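Interpain A (Prevotella intermedia, PDB 3BB7) is probably a secreted cysteine peptidase of the C10 (streptopain-like) family, seen here as a proenzyme fragment that joins a pro-domain to the catalytic domain. Local coordinates at residues Tyr100-Pro105 / Tyr174-Ala179; Gly190-Met195 / Arg216-Phe221; Glu225-Ala230 / Glu235-Ile240; Val282-Asn287 / Gly292-Asp297. The protein carries 1 engineered substitution. All blocks are in the same frame, centred on the assembly; numbering follows the deposited sequence.

Overall arrangement
Following the chain from the pro-domain, all four contacts fall in the C10 peptidase part and come in series, none nested in or crossing another. Contact 1 closes a 68-residue excursion and brings the start of helix 176-192 back to the loop before helix 116-128. Contact 2 lies at the other end of that helix, about 20 Å away between centres, and joins it to helix 208-218. Strand 225-228 follows, and contact 3 folds helix 234-246 back against it. Contact 4 closes the hairpin 280-283/292-294 in the same antiparallel sheet as strand 225-228; Arg229 of contact 3 reaches Ile296 O and Asp297 O there. Contacts 1 and 3 lie on opposite sides of the chain's centre.

Contact 1 (Tyr100-Pro105 / Tyr174-Ala179); sequences YNKLLP and YTEAEA
A long salt bridge, Lys102 NZ to Glu176 OE1 at 3.6 Å, is the one charged link between the loop 100-105 and the first turn of helix 176-192 in the C10 peptidase domain. The lysine leaves a type I beta turn, Asn101 to Leu104, closed by Leu104 N to Asn101 O at 3.0 Å. Its CG stands anti to the backbone N (chi1 -179°) and the rest of the chain is extended, which carries the ammonium to the helix start. There the lysine chain crosses the Glu176 side chain at about a right angle, and Lys102 NZ lies 3.3 Å from Glu176 CG, closer than to OE1, so the ion pair is loose. A weak hydrogen bond to Asn180 OD1 gives the same nitrogen a second polar partner. The helix start is itself fixed by a capping box: Glu178 N donates to Thr175 OG1 at 3.0 Å, and Thr175 N returns a bond to Glu178 OE2. On the same helix, the methyl CB of Ala179 lies 4.2 Å from Lys102 NZ.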
loop_
_atom_site.group_PDB
_atom_site.type_symbol
_atom_site.label_atom_id
_atom_site.label_comp_id
_atom_site.label_asym_id
_atom_site.label_seq_id
_atom_site.Cartn_x
_atom_site.Cartn_y
_atom_site.Cartn_z
ATOM N N TYR A 100 7.688 -14.128 -2.986
ATOM C CA TYR A 100 7.926 -12.777 -3.495
ATOM C C TYR A 100 9.375 -12.367 -3.382
ATOM O O TYR A 100 9.872 -11.635 -4.252
ATOM C CB TYR A 100 7.043 -11.794 -2.730
ATOM C CG TYR A 100 5.586 -12.263 -2.683
ATOM C CD1 TYR A 100 5.017 -12.766 -1.498
ATOM C CD2 TYR A 100 4.787 -12.257 -3.847
ATOM C CE1 TYR A 100 3.673 -13.236 -1.478
ATOM C CE2 TYR A 100 3.462 -12.695 -3.811
ATOM C CZ TYR A 100 2.928 -13.203 -2.641
ATOM O OH TYR A 100 1.610 -13.599 -2.692
ATOM N N ASN A 101 10.029 -12.815 -2.296
ATOM C CA ASN A 101 11.424 -12.445 -2.032
ATOM C C ASN A 101 12.438 -13.503 -2.461
ATOM O O ASN A 101 13.605 -13.432 -2.041
ATOM C CB ASN A 101 11.619 -12.123 -0.537
ATOM C CG ASN A 101 11.462 -13.365 0.362
ATOM O OD1 ASN A 101 10.945 -14.386 -0.087
ATOM N ND2 ASN A 101 11.928 -13.275 1.629
ATOM N N LYS A 102 12.024 -14.470 -3.277
ATOM C CA LYS A 102 12.877 -15.627 -3.661
ATOM C C LYS A 102 14.230 -15.226 -4.213
ATOM O O LYS A 102 15.233 -15.934 -4.014
ATOM C CB LYS A 102 12.127 -16.497 -4.718
ATOM C CG LYS A 102 12.815 -17.756 -5.235
ATOM C CD LYS A 102 11.831 -18.583 -6.073
ATOM C CE LYS A 102 12.596 -19.551 -6.925
ATOM N NZ LYS A 102 11.683 -20.458 -7.662
ATOM N N LEU A 103 14.271 -14.120 -4.952
ATOM C CA LEU A 103 15.512 -13.748 -5.623
ATOM C C LEU A 103 16.444 -12.858 -4.786
ATOM O O LEU A 103 17.532 -12.491 -5.259
ATOM C CB LEU A 103 15.213 -13.078 -6.963
ATOM C CG LEU A 103 14.465 -13.972 -7.941
ATOM C CD1 LEU A 103 14.115 -13.232 -9.220
ATOM C CD2 LEU A 103 15.258 -15.244 -8.276
ATOM N N LEU A 104 16.019 -12.496 -3.574
ATOM C CA LEU A 104 16.816 -11.632 -2.715
ATOM C C LEU A 104 17.788 -12.444 -1.857
ATOM O O LEU A 104 17.516 -13.615 -1.553
ATOM C CB LEU A 104 15.892 -10.798 -1.815
ATOM C CG LEU A 104 14.986 -9.800 -2.563
ATOM C CD1 LEU A 104 13.913 -9.274 -1.638
ATOM C CD2 LEU A 104 15.838 -8.667 -3.153
ATOM N N PRO A 105 18.923 -11.847 -1.465
ATOM C CA PRO A 105 19.900 -12.543 -0.614
ATOM C C PRO A 105 19.328 -13.154 0.643
ATOM O O PRO A 105 18.422 -12.595 1.273
ATOM C CB PRO A 105 20.906 -11.436 -0.265
ATOM C CG PRO A 105 20.845 -10.511 -1.428
ATOM C CD PRO A 105 19.426 -10.539 -1.925
ATOM N N TYR A 174 1.592 -23.156 -6.008
ATOM C CA TYR A 174 2.092 -22.404 -7.174
ATOM C C TYR A 174 3.281 -23.146 -7.786
ATOM O O TYR A 174 3.910 -23.962 -7.107
ATOM C CB TYR A 174 2.522 -20.994 -6.764
ATOM C CG TYR A 174 3.544 -20.902 -5.638
ATOM C CD1 TYR A 174 4.903 -21.014 -5.901
ATOM C CD2 TYR A 174 3.138 -20.664 -4.306
ATOM C CE1 TYR A 174 5.843 -20.911 -4.858
ATOM C CE2 TYR A 174 4.063 -20.561 -3.268
ATOM C CZ TYR A 174 5.400 -20.684 -3.554
ATOM O OH TYR A 174 6.343 -20.571 -2.549
ATOM N N THR A 175 3.580 -22.848 -9.052
ATOM C CA THR A 175 4.672 -23.462 -9.785
ATOM C C THR A 175 5.929 -22.613 -9.655
ATOM O O THR A 175 5.858 -21.428 -9.314
ATOM C CB THR A 175 4.389 -23.575 -11.291
ATOM O OG1 THR A 175 4.366 -22.253 -11.864
ATOM C CG2 THR A 175 3.062 -24.307 -11.588
ATOM N N GLU A 176 7.071 -23.191 -9.995
ATOM C CA GLU A 176 8.308 -22.414 -9.957
ATOM C C GLU A 176 8.260 -21.251 -10.931
ATOM O O GLU A 176 8.749 -20.173 -10.602
ATOM C CB GLU A 176 9.523 -23.277 -10.263
ATOM C CG GLU A 176 10.830 -22.527 -10.029
ATOM C CD GLU A 176 12.041 -23.403 -10.089
ATOM O OE1 GLU A 176 12.585 -23.718 -9.002
ATOM O OE2 GLU A 176 12.430 -23.794 -11.204
ATOM N N ALA A 177 7.678 -21.457 -12.115
ATOM C CA ALA A 177 7.583 -20.350 -13.077
ATOM C C ALA A 177 6.701 -19.209 -12.542
ATOM O O ALA A 177 6.997 -18.027 -12.751
ATOM C CB ALA A 177 7.070 -20.832 -14.431
ATOM N N GLU A 178 5.635 -19.551 -11.831
ATOM C CA GLU A 178 4.798 -18.518 -11.216
ATOM C C GLU A 178 5.559 -17.779 -10.097
ATOM O O GLU A 178 5.465 -16.558 -9.978
ATOM C CB GLU A 178 3.532 -19.161 -10.669
ATOM C CG GLU A 178 2.566 -19.552 -11.774
ATOM C CD GLU A 178 1.477 -20.523 -11.353
ATOM O OE1 GLU A 178 0.479 -20.608 -12.097
ATOM O OE2 GLU A 178 1.590 -21.196 -10.308
ATOM N N ALA A 179 6.314 -18.521 -9.280
ATOM C CA ALA A 179 7.138 -17.918 -8.232
ATOM C C ALA A 179 8.178 -17.005 -8.846
ATOM O O ALA A 179 8.352 -15.879 -8.391
ATOM C CB ALA A 179 7.796 -18.993 -7.434
#

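Contact 2 (Gly190-Met195 / Arg216-Phe221); sequences GVASEM and RTYFGF
The C-terminal ends of two helices of the C10 peptidase domain, 176-192 and 208-218, meet here through Ala192 and the successive aromatic residues Tyr218 and Phe219. The alanine methyl points at the second helix: Ala192 CB lies 3.6 Å from Phe219 CE1 and 3.9 Å from Tyr218 CD1, both rings being approached obliquely. Each ring has CG beside its own backbone N (chi1 -59° for Tyr218, -69° for Phe219), which swings it toward the end of helix 176-192, and both bring a ring carbon to the one methyl. Ala192 CA also lies close to Tyr218 CD1, and the backbones come within 6.4 Å, CA to CA, at Ala192 and Tyr218. Phe156 extends the cluster, stacked on Tyr218 and edge-to-face with Phe219, while Thr217 CG2 covers one face of the Tyr218 ring. At the end of helix 176-192, Met195 N bonds to Gly190 O and Glu194 N to Val191 O; with Glu194 at positive phi, these two bonds make the Schellman motif that ends the helix.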
loop_
_atom_site.group_PDB
_atom_site.type_symbol
_atom_site.label_atom_id
_atom_site.label_comp_id
_atom_site.label_asym_id
_atom_site.label_seq_id
_atom_site.Cartn_x
_atom_site.Cartn_y
_atom_site.Cartn_z
ATOM N N GLY A 190 11.793 -3.166 -6.231
ATOM C CA GLY A 190 12.649 -2.697 -5.121
ATOM C C GLY A 190 13.892 -1.965 -5.619
ATOM O O GLY A 190 14.219 -0.856 -5.145
ATOM N N VAL A 191 14.645 -2.588 -6.528
ATOM C CA VAL A 191 15.878 -1.960 -7.029
ATOM C C VAL A 191 15.553 -0.596 -7.670
ATOM O O VAL A 191 16.253 0.397 -7.450
ATOM C CB VAL A 191 16.592 -2.888 -8.015
ATOM C CG1 VAL A 191 17.731 -2.145 -8.725
ATOM C CG2 VAL A 191 17.103 -4.137 -7.257
ATOM N N ALA A 192 14.481 -0.539 -8.460
ATOM C CA ALA A 192 14.039 0.734 -9.081
ATOM C C ALA A 192 13.735 1.824 -8.052
ATOM O O ALA A 192 13.921 3.016 -8.341
ATOM C CB ALA A 192 12.841 0.515 -9.939
ATOM N N SER A 193 13.306 1.419 -6.854
ATOM C CA SER A 193 12.917 2.338 -5.798
ATOM C C SER A 193 14.043 2.634 -4.841
ATOM O O SER A 193 13.818 3.262 -3.796
ATOM C CB SER A 193 11.728 1.765 -5.040
ATOM O OG SER A 193 10.598 1.648 -5.913
ATOM N N GLU A 194 15.268 2.207 -5.196
ATOM C CA GLU A 194 16.447 2.384 -4.307
ATOM C C GLU A 194 16.215 1.778 -2.919
ATOM O O GLU A 194 16.587 2.363 -1.883
ATOM C CB GLU A 194 16.841 3.851 -4.194
ATOM C CG GLU A 194 18.292 4.108 -3.832
ATOM C CD GLU A 194 19.283 3.623 -4.883
ATOM O OE1 GLU A 194 20.482 3.493 -4.527
ATOM O OE2 GLU A 194 18.871 3.382 -6.037
ATOM N N MET A 195 15.629 0.584 -2.899
ATOM C CA MET A 195 15.295 -0.088 -1.652
ATOM C C MET A 195 16.509 -0.251 -0.736
ATOM O O MET A 195 17.611 -0.584 -1.205
ATOM C CB MET A 195 14.720 -1.478 -1.962
ATOM C CG MET A 195 14.018 -2.210 -0.797
ATOM S SD MET A 195 12.572 -1.336 -0.129
ATOM C CE MET A 195 11.406 -1.521 -1.484
ATOM N N ARG A 216 9.612 6.115 -13.669
ATOM C CA ARG A 216 9.897 6.856 -14.925
ATOM C C ARG A 216 11.042 6.218 -15.685
ATOM O O ARG A 216 10.970 6.015 -16.916
ATOM C CB ARG A 216 10.230 8.349 -14.662
ATOM C CG ARG A 216 9.044 9.161 -14.115
ATOM C CD ARG A 216 9.425 10.627 -13.925
ATOM N NE ARG A 216 10.360 10.892 -12.842
ATOM C CZ ARG A 216 10.007 11.251 -11.615
ATOM N NH1 ARG A 216 8.727 11.302 -11.276
ATOM N NH2 ARG A 216 10.944 11.543 -10.708
ATOM N N THR A 217 12.148 5.994 -14.964
ATOM C CA THR A 217 13.417 5.673 -15.601
ATOM C C THR A 217 13.564 4.232 -16.035
ATOM O O THR A 217 14.038 3.967 -17.165
ATOM C CB THR A 217 14.575 6.086 -14.698
ATOM O OG1 THR A 217 14.562 7.517 -14.625
ATOM C CG2 THR A 217 15.923 5.655 -15.252
ATOM N N TYR A 218 13.228 3.301 -15.137
ATOM C CA TYR A 218 13.471 1.882 -15.378
ATOM C C TYR A 218 12.250 1.165 -15.931
ATOM O O TYR A 218 12.388 0.138 -16.580
ATOM C CB TYR A 218 13.962 1.191 -14.099
ATOM C CG TYR A 218 15.227 1.812 -13.578
ATOM C CD1 TYR A 218 15.258 2.460 -12.356
ATOM C CD2 TYR A 218 16.409 1.742 -14.318
ATOM C CE1 TYR A 218 16.403 3.053 -11.879
ATOM C CE2 TYR A 218 17.593 2.285 -13.830
ATOM C CZ TYR A 218 17.584 2.973 -12.621
ATOM O OH TYR A 218 18.735 3.566 -12.146
ATOM N N PHE A 219 11.053 1.707 -15.699
ATOM C CA PHE A 219 9.848 1.061 -16.211
ATOM C C PHE A 219 9.154 1.829 -17.325
ATOM O O PHE A 219 8.215 1.310 -17.951
ATOM C CB PHE A 219 8.857 0.755 -15.094
ATOM C CG PHE A 219 9.316 -0.332 -14.151
ATOM C CD1 PHE A 219 9.854 -0.013 -12.913
ATOM C CD2 PHE A 219 9.157 -1.683 -14.478
ATOM C CE1 PHE A 219 10.256 -1.020 -12.005
ATOM C CE2 PHE A 219 9.533 -2.699 -13.581
ATOM C CZ PHE A 219 10.078 -2.373 -12.335
ATOM N N GLY A 220 9.584 3.070 -17.543
ATOM C CA GLY A 220 9.072 3.890 -18.633
ATOM C C GLY A 220 7.691 4.499 -18.426
ATOM O O GLY A 220 7.021 4.860 -19.398
ATOM N N PHE A 221 7.274 4.642 -17.172
ATOM C CA PHE A 221 6.031 5.349 -16.874
ATOM C C PHE A 221 6.275 6.850 -16.899
ATOM O O PHE A 221 6.604 7.462 -15.869
ATOM C CB PHE A 221 5.452 4.950 -15.518
ATOM C CG PHE A 221 4.911 3.551 -15.481
ATOM C CD1 PHE A 221 3.681 3.249 -16.071
ATOM C CD2 PHE A 221 5.658 2.523 -14.916
ATOM C CE1 PHE A 221 3.158 1.922 -16.025
ATOM C CE2 PHE A 221 5.196 1.204 -14.889
ATOM C CZ PHE A 221 3.929 0.896 -15.425
#

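Contact 3 (Glu225-Ala230 / Glu235-Ile240); sequences EYITRA and EQWMDI
The Arg229 side chain lies over one face of the Trp237 indole, with guanidinium and ring planes 23° apart. Arg229 CG sits 3.5 Å above the centroid of the five-membered ring of Trp237, only 9° off the normal, a CH-pi contact, while Arg229 CD comes to 3.5 Å from Trp237 NE1. An anti first torsion (chi1 -168°) and an extended chain to NE lay the aliphatic part along the ring. At the far end of the indole, Ile227 CD1 touches Trp237 CZ3 at 3.6 Å, the two side chains lying alongside and pointing opposite ways. The same methyl meets Ile240 CD1 tip to tip at 3.8 Å. Helix segment 235-240 runs roughly antiparallel to strand 225-228, an edge of the large sheet. Trp237 NE1 bonds to Tyr253 OH. Arg229 NH1 bonds to Ile296 O and Gln311 OE1; NH2 bonds to Asp297 O and makes a salt bridge with Asp234 OD1. The aliphatic chain thus packs on the indole, while these oxygens meet the buried guanidinium's charge and N-H groups and probably hold it in place.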
loop_
_atom_site.group_PDB
_atom_site.type_symbol
_atom_site.label_atom_id
_atom_site.label_comp_id
_atom_site.label_asym_id
_atom_site.label_seq_id
_atom_site.Cartn_x
_atom_site.Cartn_y
_atom_site.Cartn_z
ATOM N N GLU A 225 4.685 10.238 -10.829
ATOM C CA GLU A 225 5.166 11.335 -9.977
ATOM C C GLU A 225 4.722 11.120 -8.540
ATOM O O GLU A 225 3.657 10.573 -8.280
ATOM C CB GLU A 225 4.685 12.690 -10.541
ATOM C CG GLU A 225 3.180 12.786 -10.559
ATOM C CD GLU A 225 2.667 14.209 -10.637
ATOM O OE1 GLU A 225 1.494 14.381 -11.009
ATOM O OE2 GLU A 225 3.441 15.147 -10.351
ATOM N N TYR A 226 5.554 11.557 -7.607
ATOM C CA TYR A 226 5.260 11.458 -6.197
ATOM C C TYR A 226 4.695 12.802 -5.727
ATOM O O TYR A 226 5.202 13.860 -6.123
ATOM C CB TYR A 226 6.585 11.111 -5.463
ATOM C CG TYR A 226 6.883 11.819 -4.150
ATOM C CD1 TYR A 226 7.842 12.832 -4.079
ATOM C CD2 TYR A 226 6.221 11.457 -2.986
ATOM C CE1 TYR A 226 8.105 13.469 -2.884
ATOM C CE2 TYR A 226 6.498 12.071 -1.766
ATOM C CZ TYR A 226 7.426 13.081 -1.731
ATOM O OH TYR A 226 7.675 13.687 -0.521
ATOM N N ILE A 227 3.650 12.748 -4.905
ATOM C CA ILE A 227 3.131 13.958 -4.230
ATOM C C ILE A 227 2.931 13.661 -2.752
ATOM O O ILE A 227 2.773 12.494 -2.368
ATOM C CB ILE A 227 1.831 14.463 -4.896
ATOM C CG1 ILE A 227 0.684 13.438 -4.802
ATOM C CG2 ILE A 227 2.130 14.905 -6.369
ATOM C CD1 ILE A 227 -0.649 14.006 -5.282
ATOM N N THR A 228 2.960 14.700 -1.923
ATOM C CA THR A 228 2.825 14.481 -0.492
ATOM C C THR A 228 1.620 15.227 0.091
ATOM O O THR A 228 1.302 16.348 -0.318
ATOM C CB THR A 228 4.125 14.779 0.235
ATOM O OG1 THR A 228 4.099 14.178 1.551
ATOM C CG2 THR A 228 4.346 16.251 0.357
ATOM N N ARG A 229 0.923 14.562 1.017
ATOM C CA ARG A 229 -0.364 15.079 1.478
ATOM C C ARG A 229 -0.271 16.424 2.174
ATOM O O ARG A 229 -1.202 17.208 2.089
ATOM C CB ARG A 229 -1.073 14.064 2.386
ATOM C CG ARG A 229 -2.514 14.472 2.620
ATOM C CD ARG A 229 -3.264 13.395 3.368
ATOM N NE ARG A 229 -4.561 13.915 3.772
ATOM C CZ ARG A 229 -5.614 13.161 4.093
ATOM N NH1 ARG A 229 -5.546 11.826 4.060
ATOM N NH2 ARG A 229 -6.755 13.756 4.432
ATOM N N ALA A 230 0.849 16.701 2.845
ATOM C CA ALA A 230 0.985 17.951 3.575
ATOM C C ALA A 230 0.833 19.179 2.679
ATOM O O ALA A 230 0.504 20.251 3.168
ATOM C CB ALA A 230 2.316 17.997 4.292
ATOM N N GLU A 235 -9.803 18.152 1.202
ATOM C CA GLU A 235 -10.695 18.116 0.042
ATOM C C GLU A 235 -9.893 17.977 -1.264
ATOM O O GLU A 235 -10.285 17.244 -2.191
ATOM C CB GLU A 235 -11.604 19.352 0.020
ATOM C CG GLU A 235 -12.532 19.431 1.251
ATOM C CD GLU A 235 -11.806 19.784 2.611
ATOM O OE1 GLU A 235 -10.686 20.376 2.638
ATOM O OE2 GLU A 235 -12.377 19.463 3.693
ATOM N N GLN A 236 -8.772 18.692 -1.368
ATOM C CA GLN A 236 -7.966 18.608 -2.584
ATOM C C GLN A 236 -7.377 17.214 -2.741
ATOM O O GLN A 236 -7.356 16.658 -3.851
ATOM C CB GLN A 236 -6.842 19.629 -2.515
ATOM C CG GLN A 236 -7.342 21.049 -2.669
ATOM C CD GLN A 236 -6.328 22.097 -2.237
ATOM O OE1 GLN A 236 -5.260 21.782 -1.697
ATOM N NE2 GLN A 236 -6.685 23.360 -2.422
ATOM N N TRP A 237 -6.861 16.655 -1.641
ATOM C CA TRP A 237 -6.264 15.322 -1.674
ATOM C C TRP A 237 -7.311 14.244 -2.040
ATOM O O TRP A 237 -7.055 13.396 -2.909
ATOM C CB TRP A 237 -5.690 15.034 -0.287
ATOM C CG TRP A 237 -4.860 13.812 -0.172
ATOM C CD1 TRP A 237 -5.198 12.650 0.475
ATOM C CD2 TRP A 237 -3.539 13.614 -0.692
ATOM N NE1 TRP A 237 -4.165 11.748 0.409
ATOM C CE2 TRP A 237 -3.123 12.319 -0.288
ATOM C CE3 TRP A 237 -2.651 14.420 -1.412
ATOM C CZ2 TRP A 237 -1.861 11.803 -0.606
ATOM C CZ3 TRP A 237 -1.400 13.906 -1.725
ATOM C CH2 TRP A 237 -1.022 12.609 -1.322
ATOM N N MET A 238 -8.504 14.306 -1.438
ATOM C CA MET A 238 -9.489 13.285 -1.735
ATOM C C MET A 238 -9.977 13.446 -3.164
ATOM O O MET A 238 -10.246 12.463 -3.823
ATOM C CB MET A 238 -10.659 13.330 -0.762
ATOM C CG MET A 238 -10.298 12.915 0.646
ATOM S SD MET A 238 -9.334 11.407 0.786
ATOM C CE MET A 238 -10.380 10.159 0.020
ATOM N N ASP A 239 -10.029 14.664 -3.695
ATOM C CA ASP A 239 -10.412 14.801 -5.116
ATOM C C ASP A 239 -9.399 14.135 -6.070
ATOM O O ASP A 239 -9.802 13.576 -7.103
ATOM C CB ASP A 239 -10.642 16.274 -5.461
ATOM C CG ASP A 239 -12.028 16.767 -5.003
ATOM O OD1 ASP A 239 -12.270 17.993 -5.080
ATOM O OD2 ASP A 239 -12.883 15.936 -4.559
ATOM N N ILE A 240 -8.116 14.170 -5.720
ATOM C CA ILE A 240 -7.126 13.449 -6.514
ATOM C C ILE A 240 -7.423 11.953 -6.453
ATOM O O ILE A 240 -7.424 11.267 -7.483
ATOM C CB ILE A 240 -5.679 13.731 -6.033
ATOM C CG1 ILE A 240 -5.338 15.198 -6.306
ATOM C CG2 ILE A 240 -4.702 12.799 -6.727
ATOM C CD1 ILE A 240 -4.056 15.645 -5.644
#

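Contact 4 (Val282-Asn287 / Gly292-Asp297); sequences VNWGWN and GYYKID
Val282 and Gly292 form the antiparallel hydrogen-bonded pair of the hairpin 280-283/292-294, which lies where the catalytic part of the large sheet meets the N-terminal strands, 292-294 pairing with 35-39. Val282 N donates to Gly292 O at 2.8 Å with an N-H...O angle of 163°; the return bond, Gly292 N to Val282 O at 3.3 Å, is weak. The strand then ends in an Asx turn, where Asn283 OD1 accepts from Gly285 N at 3.1 Å, in the carbonyl plane. That oxygen also takes a bond from Gln123 NE2, and Asn283 ND2 donates to Thr92 O, so both ends of the buried amide are engaged. The hairpin loop supplies further acceptors: Val290 O receives both Trp284 NE1 and Tyr294 OH, and Asp291 OD1 accepts from Trp284 N. With CG beside the backbone N (chi1 -57°), the Trp284 indole turns toward Tyr294 and meets it edge-to-face, its six-membered ring edge toward the tyrosine face, with centroids 5.1 Å apart and planes at 66°. Val282 CG1 covers one face of the indole, while its other methyl, CG2, lies against Tyr294. The indole sits about 7 Å from the side chain of His267, the predicted proton acceptor, and about 8 Å from that of Ala116, engineered at the predicted nucleophile position. At the ring pair itself, Trp284 CZ2 approaches Tyr294 CD2 to 3.7 Å.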
loop_
_atom_site.group_PDB
_atom_site.type_symbol
_atom_site.label_atom_id
_atom_site.label_comp_id
_atom_site.label_asym_id
_atom_site.label_seq_id
_atom_site.Cartn_x
_atom_site.Cartn_y
_atom_site.Cartn_z
ATOM N N VAL A 282 -8.407 -0.714 0.172
ATOM C CA VAL A 282 -6.976 -0.808 0.466
ATOM C C VAL A 282 -6.489 -2.255 0.347
ATOM O O VAL A 282 -7.111 -3.188 0.892
ATOM C CB VAL A 282 -6.668 -0.320 1.878
ATOM C CG1 VAL A 282 -5.174 -0.443 2.202
ATOM C CG2 VAL A 282 -7.126 1.138 2.089
ATOM N N ASN A 283 -5.385 -2.400 -0.388
ATOM C CA ASN A 283 -4.631 -3.642 -0.441
ATOM C C ASN A 283 -3.323 -3.396 0.283
ATOM O O ASN A 283 -2.474 -2.693 -0.219
ATOM C CB ASN A 283 -4.417 -4.058 -1.894
ATOM C CG ASN A 283 -3.784 -5.438 -2.013
ATOM O OD1 ASN A 283 -2.800 -5.729 -1.336
ATOM N ND2 ASN A 283 -4.384 -6.305 -2.845
ATOM N N TRP A 284 -3.193 -3.928 1.491
ATOM C CA TRP A 284 -2.048 -3.611 2.348
ATOM C C TRP A 284 -0.762 -4.299 1.913
ATOM O O TRP A 284 0.295 -3.978 2.456
ATOM C CB TRP A 284 -2.304 -4.033 3.802
ATOM C CG TRP A 284 -3.538 -3.428 4.422
ATOM C CD1 TRP A 284 -4.737 -4.059 4.643
ATOM C CD2 TRP A 284 -3.686 -2.088 4.920
ATOM N NE1 TRP A 284 -5.621 -3.192 5.257
ATOM C CE2 TRP A 284 -5.014 -1.973 5.411
ATOM C CE3 TRP A 284 -2.841 -0.955 4.953
ATOM C CZ2 TRP A 284 -5.511 -0.799 5.955
ATOM C CZ3 TRP A 284 -3.371 0.247 5.507
ATOM C CH2 TRP A 284 -4.686 0.294 5.993
ATOM N N GLY A 285 -0.846 -5.256 0.998
ATOM C CA GLY A 285 0.339 -5.988 0.534
ATOM C C GLY A 285 0.879 -6.902 1.627
ATOM O O GLY A 285 2.077 -7.100 1.736
ATOM N N TRP A 286 -0.023 -7.481 2.425
ATOM C CA TRP A 286 0.379 -8.400 3.484
ATOM C C TRP A 286 -0.417 -9.676 3.350
ATOM O O TRP A 286 -1.113 -10.099 4.273
ATOM C CB TRP A 286 0.276 -7.780 4.875
ATOM C CG TRP A 286 1.177 -8.480 5.868
ATOM C CD1 TRP A 286 0.809 -9.427 6.786
ATOM C CD2 TRP A 286 2.607 -8.303 6.021
ATOM N NE1 TRP A 286 1.900 -9.836 7.496
ATOM C CE2 TRP A 286 3.022 -9.179 7.041
ATOM C CE3 TRP A 286 3.570 -7.502 5.378
ATOM C CZ2 TRP A 286 4.362 -9.250 7.472
ATOM C CZ3 TRP A 286 4.911 -7.566 5.808
ATOM C CH2 TRP A 286 5.288 -8.437 6.844
ATOM N N ASN A 287 -0.330 -10.272 2.159
ATOM C CA ASN A 287 -0.948 -11.571 1.854
ATOM C C ASN A 287 -2.457 -11.553 1.983
ATOM O O ASN A 287 -3.078 -12.605 2.271
ATOM C CB ASN A 287 -0.326 -12.681 2.730
ATOM C CG ASN A 287 1.172 -12.570 2.748
ATOM O OD1 ASN A 287 1.808 -12.729 1.711
ATOM N ND2 ASN A 287 1.730 -12.164 3.886
ATOM N N GLY A 292 -9.543 -4.313 2.845
ATOM C CA GLY A 292 -10.932 -3.858 3.013
ATOM C C GLY A 292 -11.053 -2.386 2.716
ATOM O O GLY A 292 -10.172 -1.812 2.063
ATOM N N TYR A 293 -12.132 -1.762 3.196
ATOM C CA TYR A 293 -12.371 -0.329 2.978
ATOM C C TYR A 293 -12.098 0.430 4.255
ATOM O O TYR A 293 -12.575 0.064 5.336
ATOM C CB TYR A 293 -13.806 -0.120 2.538
ATOM C CG TYR A 293 -14.066 -0.445 1.075
ATOM C CD1 TYR A 293 -14.256 0.573 0.140
ATOM C CD2 TYR A 293 -14.080 -1.755 0.627
ATOM C CE1 TYR A 293 -14.528 0.268 -1.198
ATOM C CE2 TYR A 293 -14.352 -2.070 -0.715
ATOM C CZ TYR A 293 -14.537 -1.047 -1.621
ATOM O OH TYR A 293 -14.825 -1.369 -2.935
ATOM N N TYR A 294 -11.334 1.504 4.127
ATOM C CA TYR A 294 -10.840 2.257 5.279
ATOM C C TYR A 294 -10.930 3.752 5.067
ATOM O O TYR A 294 -10.781 4.233 3.951
ATOM C CB TYR A 294 -9.368 1.864 5.530
ATOM C CG TYR A 294 -9.256 0.416 5.995
ATOM C CD1 TYR A 294 -9.378 0.103 7.351
ATOM C CD2 TYR A 294 -9.059 -0.636 5.091
ATOM C CE1 TYR A 294 -9.340 -1.205 7.804
ATOM C CE2 TYR A 294 -8.991 -1.988 5.552
ATOM C CZ TYR A 294 -9.117 -2.240 6.922
ATOM O OH TYR A 294 -9.105 -3.525 7.423
ATOM N N LYS A 295 -11.140 4.492 6.136
ATOM C CA LYS A 295 -11.119 5.954 6.033
ATOM C C LYS A 295 -9.708 6.511 5.926
ATOM O O LYS A 295 -8.813 6.178 6.716
ATOM C CB LYS A 295 -11.819 6.558 7.252
ATOM C CG LYS A 295 -13.346 6.404 7.177
ATOM C CD LYS A 295 -14.045 7.247 8.195
ATOM C CE LYS A 295 -15.524 7.380 7.857
ATOM N NZ LYS A 295 -15.825 8.521 6.944
ATOM N N ILE A 296 -9.516 7.386 4.953
ATOM C CA ILE A 296 -8.311 8.218 4.903
ATOM C C ILE A 296 -8.648 9.722 4.870
ATOM O O ILE A 296 -7.772 10.555 5.136
ATOM C CB ILE A 296 -7.330 7.886 3.757
ATOM C CG1 ILE A 296 -7.973 8.188 2.404
ATOM C CG2 ILE A 296 -6.811 6.424 3.896
ATOM C CD1 ILE A 296 -6.971 8.255 1.234
ATOM N N ASP A 297 -9.889 10.080 4.557
ATOM C CA ASP A 297 -10.211 11.509 4.495
ATOM C C ASP A 297 -9.868 12.247 5.785
ATOM O O ASP A 297 -9.310 13.348 5.763
ATOM C CB ASP A 297 -11.679 11.752 4.096
ATOM C CG ASP A 297 -12.690 10.970 4.934
ATOM O OD1 ASP A 297 -12.330 10.203 5.862
ATOM O OD2 ASP A 297 -13.904 11.135 4.657
#